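Local coordinates for protein probable TonB-dependent siderophore receptor PiuA (Acinetobacter baumannii, PDB 5FP1) that probably takes up iron by binding ferric siderophores at the outer membrane and passing them inward through a plugged beta-barrel, at residues 108-113 and 222-227; 116-121 and 138-143; 667-672 and 681-686. All coordinates share one frame; numbering follows the deposited sequence.

How the interactions relate
All three contacts belong to the plug-in-barrel build of a TonB-dependent receptor. Interaction 2 (116-121 with 138-143) is internal to the plug, interaction 1 (108-113 with 222-227) fastens a plug loop to the barrel wall, and interaction 3 (667-672 with 681-686) is a hairpin of the wall itself. Interactions 1 and 2 lie 15 Å apart centre to centre and touch: Ala113 O is 2.9 Å from Lys142 N, probably hydrogen-bonded, and Arg109 and Glu110 pack on Met139. Interaction 3 sits apart, its nearest atoms about 12 Å from interaction 1 and about 13 Å from interaction 2, yet its inward side chains also meet the plug.

Interaction 1. Residues 108-113 and 222-227; sequences NREMFA and YYLQTD
Phe112 and Tyr222 meet end-on, and their rings form the aromatic part of the contact. The planes lie within 25° of parallel but are offset so that little of one ring lies over the other, with centroids 5.4 Å from each other; what meets is CE1 of Phe112 and CE1 of Tyr222, 3.4 Å apart. Phe112 gets there with CG between its backbone N and carbonyl carbon (chi1 84°). Ala113 serves both rings: its CB stands over the centre of the Phe112 ring and meets the edge of the Tyr222 ring, 3.7 Å from CE1. Beside them Leu224 runs nearly perpendicular to Glu110, its CD2 3.9 Å from Glu110 CB. Leu183 and Ala181 of strand 177-188 extend this apolar patch.

The two sides belong to different domains. Residues 108-113 form a loop of the plug, while the segment from Tyr222 runs along a strand of the surrounding barrel, so this is the plug-to-wall interface of a TonB-dependent receptor.

Polar links between the two segments run through water. The hydroxyl of Tyr222 binds two waters. One, 2.7 Å from Tyr222 OH, accepts from the backbone amide of Glu110. The other donates to the carbonyl oxygen of Glu110 and accepts from the backbone amide of Ala113. A third water is held by Thr226 OG1 and only weakly by Asn108 ND2.

The Glu110 carboxylate turns away from Leu224, the chain bending at chi2 (-87°). Its OE1 accepts from Phe112 N at 2.9 Å, which pins the loop locally, and OE2 forms salt bridges to Arg200 and Arg163 of the barrel.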
loop_
_atom_site.group_PDB
_atom_site.type_symbol
_atom_site.label_atom_id
_atom_site.label_comp_id
_atom_site.label_asym_id
_atom_site.label_seq_id
_atom_site.Cartn_x
_atom_site.Cartn_y
_atom_site.Cartn_z
ATOM N N ASN A 108 -2.736 -7.949 -3.511
ATOM C CA ASN A 108 -2.576 -6.962 -4.583
ATOM C C ASN A 108 -3.944 -6.290 -4.760
ATOM O O ASN A 108 -4.834 -6.842 -5.413
ATOM C CB ASN A 108 -2.135 -7.665 -5.866
ATOM C CG ASN A 108 -0.835 -8.450 -5.686
ATOM O OD1 ASN A 108 0.086 -7.992 -5.051
ATOM N ND2 ASN A 108 -0.764 -9.620 -6.277
ATOM N N ARG A 109 -4.149 -5.162 -4.091
ATOM C CA ARG A 109 -5.498 -4.603 -3.979
ATOM C C ARG A 109 -5.953 -3.974 -5.300
ATOM O O ARG A 109 -5.148 -3.343 -6.000
ATOM C CB ARG A 109 -5.552 -3.587 -2.854
ATOM C CG ARG A 109 -5.353 -4.234 -1.490
ATOM C CD ARG A 109 -4.982 -3.237 -0.410
ATOM N NE ARG A 109 -4.762 -3.884 0.885
ATOM C CZ ARG A 109 -3.694 -4.593 1.209
ATOM N NH1 ARG A 109 -2.688 -4.731 0.347
ATOM N NH2 ARG A 109 -3.629 -5.161 2.410
ATOM N N GLU A 110 -7.234 -4.178 -5.610
ATOM C CA GLU A 110 -7.885 -3.636 -6.805
ATOM C C GLU A 110 -8.534 -2.291 -6.563
ATOM O O GLU A 110 -8.864 -1.929 -5.418
ATOM C CB GLU A 110 -9.001 -4.578 -7.294
ATOM C CG GLU A 110 -8.713 -5.267 -8.624
ATOM C CD GLU A 110 -9.125 -4.455 -9.852
ATOM O OE1 GLU A 110 -9.879 -3.486 -9.695
ATOM O OE2 GLU A 110 -8.686 -4.798 -10.989
ATOM N N MET A 111 -8.795 -1.589 -7.654
ATOM C CA MET A 111 -9.464 -0.286 -7.560
ATOM C C MET A 111 -10.960 -0.322 -7.915
ATOM O O MET A 111 -11.617 0.706 -7.796
ATOM C CB MET A 111 -8.765 0.724 -8.462
ATOM C CG MET A 111 -7.325 1.041 -8.054
ATOM S SD MET A 111 -7.204 1.783 -6.414
ATOM C CE MET A 111 -7.891 3.391 -6.790
ATOM N N PHE A 112 -11.511 -1.469 -8.327
ATOM C CA PHE A 112 -12.870 -1.450 -8.911
ATOM C C PHE A 112 -13.945 -1.004 -7.943
ATOM O O PHE A 112 -14.909 -0.375 -8.358
ATOM C CB PHE A 112 -13.277 -2.778 -9.567
ATOM C CG PHE A 112 -13.843 -3.801 -8.624
ATOM C CD1 PHE A 112 -13.004 -4.630 -7.890
ATOM C CD2 PHE A 112 -15.222 -3.989 -8.520
ATOM C CE1 PHE A 112 -13.507 -5.598 -7.049
ATOM C CE2 PHE A 112 -15.732 -4.976 -7.693
ATOM C CZ PHE A 112 -14.879 -5.773 -6.948
ATOM N N ALA A 113 -13.799 -1.300 -6.661
ATOM C CA ALA A 113 -14.791 -0.884 -5.683
ATOM C C ALA A 113 -14.357 0.326 -4.871
ATOM O O ALA A 113 -14.948 0.610 -3.832
ATOM C CB ALA A 113 -15.099 -2.021 -4.740
ATOM N N TYR A 222 -17.516 -7.700 -0.105
ATOM C CA TYR A 222 -16.506 -7.500 -1.109
ATOM C C TYR A 222 -15.843 -8.842 -1.366
ATOM O O TYR A 222 -15.517 -9.575 -0.432
ATOM C CB TYR A 222 -15.452 -6.490 -0.631
ATOM C CG TYR A 222 -14.350 -6.233 -1.646
ATOM C CD1 TYR A 222 -14.559 -5.397 -2.720
ATOM C CD2 TYR A 222 -13.101 -6.844 -1.530
ATOM C CE1 TYR A 222 -13.569 -5.162 -3.658
ATOM C CE2 TYR A 222 -12.107 -6.615 -2.463
ATOM C CZ TYR A 222 -12.337 -5.769 -3.525
ATOM O OH TYR A 222 -11.344 -5.509 -4.463
ATOM N N TYR A 223 -15.637 -9.142 -2.636
ATOM C CA TYR A 223 -14.989 -10.376 -3.062
ATOM C C TYR A 223 -14.099 -10.074 -4.239
ATOM O O TYR A 223 -14.506 -9.396 -5.194
ATOM C CB TYR A 223 -16.025 -11.409 -3.505
ATOM C CG TYR A 223 -15.473 -12.553 -4.366
ATOM C CD1 TYR A 223 -14.843 -13.644 -3.787
ATOM C CD2 TYR A 223 -15.605 -12.534 -5.746
ATOM C CE1 TYR A 223 -14.362 -14.695 -4.560
ATOM C CE2 TYR A 223 -15.137 -13.579 -6.538
ATOM C CZ TYR A 223 -14.519 -14.655 -5.949
ATOM O OH TYR A 223 -14.060 -15.693 -6.747
ATOM N N LEU A 224 -12.884 -10.600 -4.172
ATOM C CA LEU A 224 -11.943 -10.563 -5.267
ATOM C C LEU A 224 -11.118 -11.825 -5.294
ATOM O O LEU A 224 -10.589 -12.276 -4.246
ATOM C CB LEU A 224 -10.995 -9.367 -5.130
ATOM C CG LEU A 224 -10.015 -9.176 -6.292
ATOM C CD1 LEU A 224 -10.703 -8.645 -7.523
ATOM C CD2 LEU A 224 -8.876 -8.233 -5.913
ATOM N N GLN A 225 -10.988 -12.399 -6.485
ATOM C CA GLN A 225 -10.220 -13.625 -6.637
ATOM C C GLN A 225 -9.342 -13.525 -7.859
ATOM O O GLN A 225 -9.796 -13.072 -8.929
ATOM C CB GLN A 225 -11.150 -14.857 -6.727
ATOM C CG GLN A 225 -10.372 -16.169 -6.639
ATOM C CD GLN A 225 -11.228 -17.400 -6.341
ATOM O OE1 GLN A 225 -12.411 -17.324 -5.934
ATOM N NE2 GLN A 225 -10.610 -18.564 -6.520
ATOM N N THR A 226 -8.069 -13.899 -7.696
ATOM C CA THR A 226 -7.079 -13.758 -8.765
ATOM C C THR A 226 -6.469 -15.092 -9.142
ATOM O O THR A 226 -6.452 -16.042 -8.347
ATOM C CB THR A 226 -5.890 -12.848 -8.358
ATOM O OG1 THR A 226 -5.040 -13.582 -7.460
ATOM C CG2 THR A 226 -6.354 -11.593 -7.682
ATOM N N ASP A 227 -5.905 -15.141 -10.351
ATOM C CA ASP A 227 -5.265 -16.347 -10.879
ATOM C C ASP A 227 -4.172 -15.864 -11.823
ATOM O O ASP A 227 -4.438 -15.565 -12.997
ATOM C CB ASP A 227 -6.317 -17.194 -11.633
ATOM C CG ASP A 227 -5.773 -18.541 -12.133
ATOM O OD1 ASP A 227 -4.698 -18.993 -11.713
ATOM O OD2 ASP A 227 -6.455 -19.169 -12.957
HETATM O O HOH W 1 -2.643 -12.208 -7.225
HETATM O O HOH W 2 -8.839 -5.534 -3.513
HETATM O O HOH W 3 -11.579 -2.742 -5.001
#

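Interaction 2. Residues 116-121 and 138-143; sequences QVEVTK and NMISKV
Gln116 and Ile140 face each other as an antiparallel hydrogen-bonded pair, in which Ile140 N donates to Gln116 O at 3.0 Å. Their side chains run in parallel off the sheet, Gln116 CG 3.7 Å from Ile140 CG1. Val117 follows opposite Met139 in a non-hydrogen-bonded pair, and on the face these two share Val117 CG1 comes within 4.2 Å of Met139 CG.

Glu118 shares the face of Gln116 and Ile140 and pairs with Asn138 through two backbone bonds, Glu118 N to Asn138 O and Asn138 N to Glu118 O, both 2.9 Å. Its extended side chain, with CG anti to the carbonyl carbon (chi1 -57°), passes obliquely by Ile140, OE2 lying 3.9 Å from CG1 of that residue. OE2 offers its anti lone pair to NE2 of Gln116 at 2.9 Å, in the plane of the amide, and also accepts from Ala29 N. OE1 is bound by Ser28 OG and by a water that accepts in turn from Asn138 ND2, so both oxygens of this buried carboxylate are satisfied. Asn138 OD1 takes the amide of Gly100.

Farther on, Thr120 continues the ladder to Ser136. This is the central antiparallel pair of the mixed sheet in a TonB-dependent receptor plug: strand 114-121 lies between 43-47 and 135-141, and 135-141 has the parallel strand 96-98 on its far side.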
loop_
_atom_site.group_PDB
_atom_site.type_symbol
_atom_site.label_atom_id
_atom_site.label_comp_id
_atom_site.label_asym_id
_atom_site.label_seq_id
_atom_site.Cartn_x
_atom_site.Cartn_y
_atom_site.Cartn_z
ATOM N N GLN A 116 -12.038 6.537 -3.453
ATOM C CA GLN A 116 -10.805 7.325 -3.367
ATOM C C GLN A 116 -9.832 6.655 -2.417
ATOM O O GLN A 116 -10.216 5.770 -1.684
ATOM C CB GLN A 116 -11.083 8.762 -2.883
ATOM C CG GLN A 116 -11.613 8.856 -1.478
ATOM C CD GLN A 116 -12.369 10.147 -1.205
ATOM O OE1 GLN A 116 -13.024 10.688 -2.088
ATOM N NE2 GLN A 116 -12.317 10.610 0.027
ATOM N N VAL A 117 -8.564 7.067 -2.463
ATOM C CA VAL A 117 -7.551 6.507 -1.585
ATOM C C VAL A 117 -6.969 7.676 -0.777
ATOM O O VAL A 117 -6.562 8.682 -1.341
ATOM C CB VAL A 117 -6.399 5.852 -2.376
ATOM C CG1 VAL A 117 -5.411 5.221 -1.408
ATOM C CG2 VAL A 117 -6.925 4.810 -3.344
ATOM N N GLU A 118 -6.960 7.544 0.537
ATOM C CA GLU A 118 -6.451 8.583 1.403
ATOM C C GLU A 118 -5.132 8.160 2.005
ATOM O O GLU A 118 -5.053 7.137 2.745
ATOM C CB GLU A 118 -7.472 8.897 2.493
ATOM C CG GLU A 118 -8.820 9.313 1.928
ATOM C CD GLU A 118 -9.780 9.850 2.967
ATOM O OE1 GLU A 118 -9.436 9.904 4.183
ATOM O OE2 GLU A 118 -10.889 10.218 2.547
ATOM N N VAL A 119 -4.091 8.935 1.707
ATOM C CA VAL A 119 -2.753 8.657 2.235
ATOM C C VAL A 119 -2.411 9.637 3.354
ATOM O O VAL A 119 -2.207 10.842 3.111
ATOM C CB VAL A 119 -1.706 8.753 1.137
ATOM C CG1 VAL A 119 -0.341 8.331 1.647
ATOM C CG2 VAL A 119 -2.103 7.886 -0.067
ATOM N N THR A 120 -2.327 9.120 4.571
ATOM C CA THR A 120 -1.889 9.904 5.697
ATOM C C THR A 120 -0.387 9.838 5.685
ATOM O O THR A 120 0.198 8.746 5.615
ATOM C CB THR A 120 -2.455 9.367 7.021
ATOM O OG1 THR A 120 -3.878 9.512 7.001
ATOM C CG2 THR A 120 -1.894 10.130 8.197
ATOM N N LYS A 121 0.261 10.994 5.748
ATOM C CA LYS A 121 1.712 11.030 5.798
ATOM C C LYS A 121 2.154 11.597 7.141
ATOM O O LYS A 121 1.663 12.648 7.580
ATOM C CB LYS A 121 2.268 11.854 4.622
ATOM C CG LYS A 121 1.895 11.317 3.251
ATOM C CD LYS A 121 2.513 12.169 2.143
ATOM C CE LYS A 121 1.567 12.381 0.977
ATOM N NZ LYS A 121 2.062 13.409 -0.000
ATOM N N ASN A 138 -5.626 4.390 3.429
ATOM C CA ASN A 138 -7.009 4.038 3.739
ATOM C C ASN A 138 -7.802 4.092 2.453
ATOM O O ASN A 138 -7.909 5.152 1.820
ATOM C CB ASN A 138 -7.571 5.020 4.780
ATOM C CG ASN A 138 -8.971 4.644 5.247
ATOM O OD1 ASN A 138 -9.451 3.505 5.038
ATOM N ND2 ASN A 138 -9.661 5.613 5.847
ATOM N N MET A 139 -8.275 2.943 1.994
ATOM C CA MET A 139 -9.050 2.875 0.766
ATOM C C MET A 139 -10.543 3.022 1.116
ATOM O O MET A 139 -11.064 2.306 1.965
ATOM C CB MET A 139 -8.735 1.578 0.005
ATOM C CG MET A 139 -7.278 1.549 -0.532
ATOM S SD MET A 139 -6.966 -0.084 -1.171
ATOM C CE MET A 139 -7.663 0.132 -2.779
ATOM N N ILE A 140 -11.207 3.972 0.470
ATOM C CA ILE A 140 -12.601 4.325 0.772
ATOM C C ILE A 140 -13.469 3.628 -0.277
ATOM O O ILE A 140 -13.245 3.798 -1.452
ATOM C CB ILE A 140 -12.843 5.842 0.630
ATOM C CG1 ILE A 140 -11.835 6.636 1.471
ATOM C CG2 ILE A 140 -14.275 6.226 0.986
ATOM C CD1 ILE A 140 -11.825 6.281 2.928
ATOM N N SER A 141 -14.430 2.829 0.166
ATOM C CA SER A 141 -15.192 1.960 -0.725
ATOM C C SER A 141 -16.412 2.685 -1.254
ATOM O O SER A 141 -16.997 3.535 -0.566
ATOM C CB SER A 141 -15.685 0.724 0.024
ATOM O OG SER A 141 -14.617 0.018 0.599
ATOM N N LYS A 142 -16.790 2.330 -2.466
ATOM C CA LYS A 142 -18.085 2.701 -3.017
ATOM C C LYS A 142 -19.154 1.929 -2.270
ATOM O O LYS A 142 -19.109 0.715 -2.216
ATOM C CB LYS A 142 -18.147 2.300 -4.478
ATOM C CG LYS A 142 -17.226 3.120 -5.368
ATOM C CD LYS A 142 -17.074 2.470 -6.736
ATOM C CE LYS A 142 -16.360 3.423 -7.673
ATOM N NZ LYS A 142 -15.713 2.702 -8.794
ATOM N N VAL A 143 -20.145 2.623 -1.756
ATOM C CA VAL A 143 -21.266 1.930 -1.149
ATOM C C VAL A 143 -22.652 2.487 -1.595
ATOM O O VAL A 143 -22.759 3.599 -2.111
ATOM C CB VAL A 143 -21.111 1.906 0.389
ATOM C CG1 VAL A 143 -21.097 3.314 0.957
ATOM C CG2 VAL A 143 -22.203 1.067 1.033
HETATM O O HOH W 4 -8.137 8.176 5.993
#

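Interaction 3. Residues 667-672 and 681-686; sequences DAMARY and QLNINN
Arg671 and Gln681 run alongside one another, and Arg671 NH1 donates to Gln681 OE1 at 2.8 Å. The oxygen sits in the guanidinium plane, yet the donor stands well above the carbonyl plane of the amide, the two flat groups being turned 59° apart. A bend at chi3 (50°) swings the guanidinium to that oxygen. The amide is gripped at its other end too: Gln681 NE2 gives a nearly straight bond of 2.8 Å to a lone pair of Asn683 OD1. Met669 extends beside Asn683, its CG 3.6 Å from Asn683 ND2.

At the far end Asn686 N donates to Asp667 OD1 at 2.9 Å, from above the carboxylate plane, while OD2 pairs with Arg665. Between these ends, two reciprocal backbone pairs, Ala668 with Ile684 and Ala670 with Leu682, hold the strands. A water bound to Asn683 ND2 lies within bonding distance of Ala668 O and Asn685 OD1, though it has too few protons for every acceptor near it.

The plug supplies the next shell. Asp54 forms a salt bridge with Arg671 NH2 and its carbonyl accepts from Asn683 ND2, while the Glu53 carbonyl takes NE2 of Gln681.

Asp667, Arg671, Gln681, Asn683 and Asn685, with Met669 among them, line the side facing the plug, and Ala668, Ala670, Leu682 and Ile684 the opposite side, the two-faced pattern of an antiparallel hairpin in a transmembrane beta-barrel.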
loop_
_atom_site.group_PDB
_atom_site.type_symbol
_atom_site.label_atom_id
_atom_site.label_comp_id
_atom_site.label_asym_id
_atom_site.label_seq_id
_atom_site.Cartn_x
_atom_site.Cartn_y
_atom_site.Cartn_z
ATOM N N ASP A 667 2.596 9.796 -19.204
ATOM C CA ASP A 667 1.321 9.218 -19.559
ATOM C C ASP A 667 0.474 10.229 -20.323
ATOM O O ASP A 667 0.662 11.440 -20.186
ATOM C CB ASP A 667 0.583 8.770 -18.310
ATOM C CG ASP A 667 1.337 7.678 -17.558
ATOM O OD1 ASP A 667 1.422 6.549 -18.090
ATOM O OD2 ASP A 667 1.881 7.956 -16.463
ATOM N N ALA A 668 -0.462 9.727 -21.104
ATOM C CA ALA A 668 -1.422 10.600 -21.779
ATOM C C ALA A 668 -2.794 10.009 -21.833
ATOM O O ALA A 668 -2.972 8.788 -21.745
ATOM C CB ALA A 668 -0.927 10.943 -23.175
ATOM N N MET A 669 -3.793 10.881 -22.013
ATOM C CA MET A 669 -5.152 10.454 -22.082
ATOM C C MET A 669 -5.971 11.369 -23.036
ATOM O O MET A 669 -5.695 12.549 -23.157
ATOM C CB MET A 669 -5.753 10.521 -20.680
ATOM C CG MET A 669 -7.166 10.017 -20.528
ATOM S SD MET A 669 -8.440 11.287 -20.780
ATOM C CE MET A 669 -8.212 12.310 -19.334
ATOM N N ALA A 670 -6.997 10.797 -23.640
ATOM C CA ALA A 670 -8.025 11.560 -24.340
ATOM C C ALA A 670 -9.374 10.919 -24.094
ATOM O O ALA A 670 -9.543 9.714 -24.241
ATOM C CB ALA A 670 -7.728 11.595 -25.835
ATOM N N ARG A 671 -10.338 11.759 -23.749
ATOM C CA ARG A 671 -11.677 11.362 -23.462
ATOM C C ARG A 671 -12.635 12.130 -24.382
ATOM O O ARG A 671 -12.691 13.356 -24.312
ATOM C CB ARG A 671 -12.038 11.741 -22.044
ATOM C CG ARG A 671 -13.454 11.329 -21.699
ATOM C CD ARG A 671 -13.684 11.140 -20.201
ATOM N NE ARG A 671 -13.206 12.279 -19.448
ATOM C CZ ARG A 671 -12.234 12.242 -18.540
ATOM N NH1 ARG A 671 -11.614 11.105 -18.227
ATOM N NH2 ARG A 671 -11.903 13.356 -17.927
ATOM N N TYR A 672 -13.399 11.404 -25.189
ATOM C CA TYR A 672 -14.374 12.023 -26.105
ATOM C C TYR A 672 -15.776 11.709 -25.642
ATOM O O TYR A 672 -16.147 10.538 -25.496
ATOM C CB TYR A 672 -14.175 11.544 -27.550
ATOM C CG TYR A 672 -15.108 12.233 -28.549
ATOM C CD1 TYR A 672 -14.879 13.537 -28.955
ATOM C CD2 TYR A 672 -16.221 11.581 -29.054
ATOM C CE1 TYR A 672 -15.725 14.171 -29.848
ATOM C CE2 TYR A 672 -17.075 12.206 -29.945
ATOM C CZ TYR A 672 -16.822 13.500 -30.335
ATOM O OH TYR A 672 -17.668 14.124 -31.218
ATOM N N GLN A 681 -12.599 6.597 -24.156
ATOM C CA GLN A 681 -11.388 7.086 -23.485
ATOM C C GLN A 681 -10.192 6.221 -23.847
ATOM O O GLN A 681 -10.221 4.981 -23.715
ATOM C CB GLN A 681 -11.566 7.158 -21.945
ATOM C CG GLN A 681 -10.333 7.757 -21.237
ATOM C CD GLN A 681 -10.549 7.942 -19.746
ATOM O OE1 GLN A 681 -11.559 8.501 -19.310
ATOM N NE2 GLN A 681 -9.599 7.437 -18.943
ATOM N N LEU A 682 -9.170 6.907 -24.333
ATOM C CA LEU A 682 -7.909 6.323 -24.705
ATOM C C LEU A 682 -6.861 6.733 -23.685
ATOM O O LEU A 682 -6.655 7.919 -23.419
ATOM C CB LEU A 682 -7.466 6.854 -26.079
ATOM C CG LEU A 682 -6.104 6.387 -26.556
ATOM C CD1 LEU A 682 -6.093 4.877 -26.669
ATOM C CD2 LEU A 682 -5.744 7.044 -27.884
ATOM N N ASN A 683 -6.175 5.737 -23.141
ATOM C CA ASN A 683 -5.033 5.976 -22.261
ATOM C C ASN A 683 -3.772 5.377 -22.863
ATOM O O ASN A 683 -3.773 4.241 -23.301
ATOM C CB ASN A 683 -5.298 5.326 -20.886
ATOM C CG ASN A 683 -6.214 6.157 -20.012
ATOM O OD1 ASN A 683 -7.445 6.007 -20.049
ATOM N ND2 ASN A 683 -5.619 7.017 -19.194
ATOM N N ILE A 684 -2.705 6.165 -22.890
ATOM C CA ILE A 684 -1.413 5.674 -23.267
ATOM C C ILE A 684 -0.507 5.790 -22.039
ATOM O O ILE A 684 -0.269 6.878 -21.517
ATOM C CB ILE A 684 -0.830 6.432 -24.468
ATOM C CG1 ILE A 684 -1.769 6.262 -25.671
ATOM C CG2 ILE A 684 0.551 5.887 -24.808
ATOM C CD1 ILE A 684 -1.332 7.061 -26.877
ATOM N N ASN A 685 -0.025 4.642 -21.587
ATOM C CA ASN A 685 0.749 4.553 -20.352
ATOM C C ASN A 685 2.214 4.323 -20.640
ATOM O O ASN A 685 2.566 3.536 -21.527
ATOM C CB ASN A 685 0.190 3.416 -19.513
ATOM C CG ASN A 685 -1.289 3.594 -19.238
ATOM O OD1 ASN A 685 -1.705 4.626 -18.727
ATOM N ND2 ASN A 685 -2.090 2.617 -19.619
ATOM N N ASN A 686 3.070 4.996 -19.879
ATOM C CA ASN A 686 4.518 4.936 -20.090
ATOM C C ASN A 686 4.783 5.197 -21.565
ATOM O O ASN A 686 5.340 4.376 -22.301
ATOM C CB ASN A 686 5.104 3.595 -19.645
ATOM C CG ASN A 686 6.614 3.592 -19.646
ATOM O OD1 ASN A 686 7.260 4.612 -19.890
ATOM N ND2 ASN A 686 7.196 2.434 -19.320
HETATM O O HOH W 5 -2.695 7.319 -19.253
#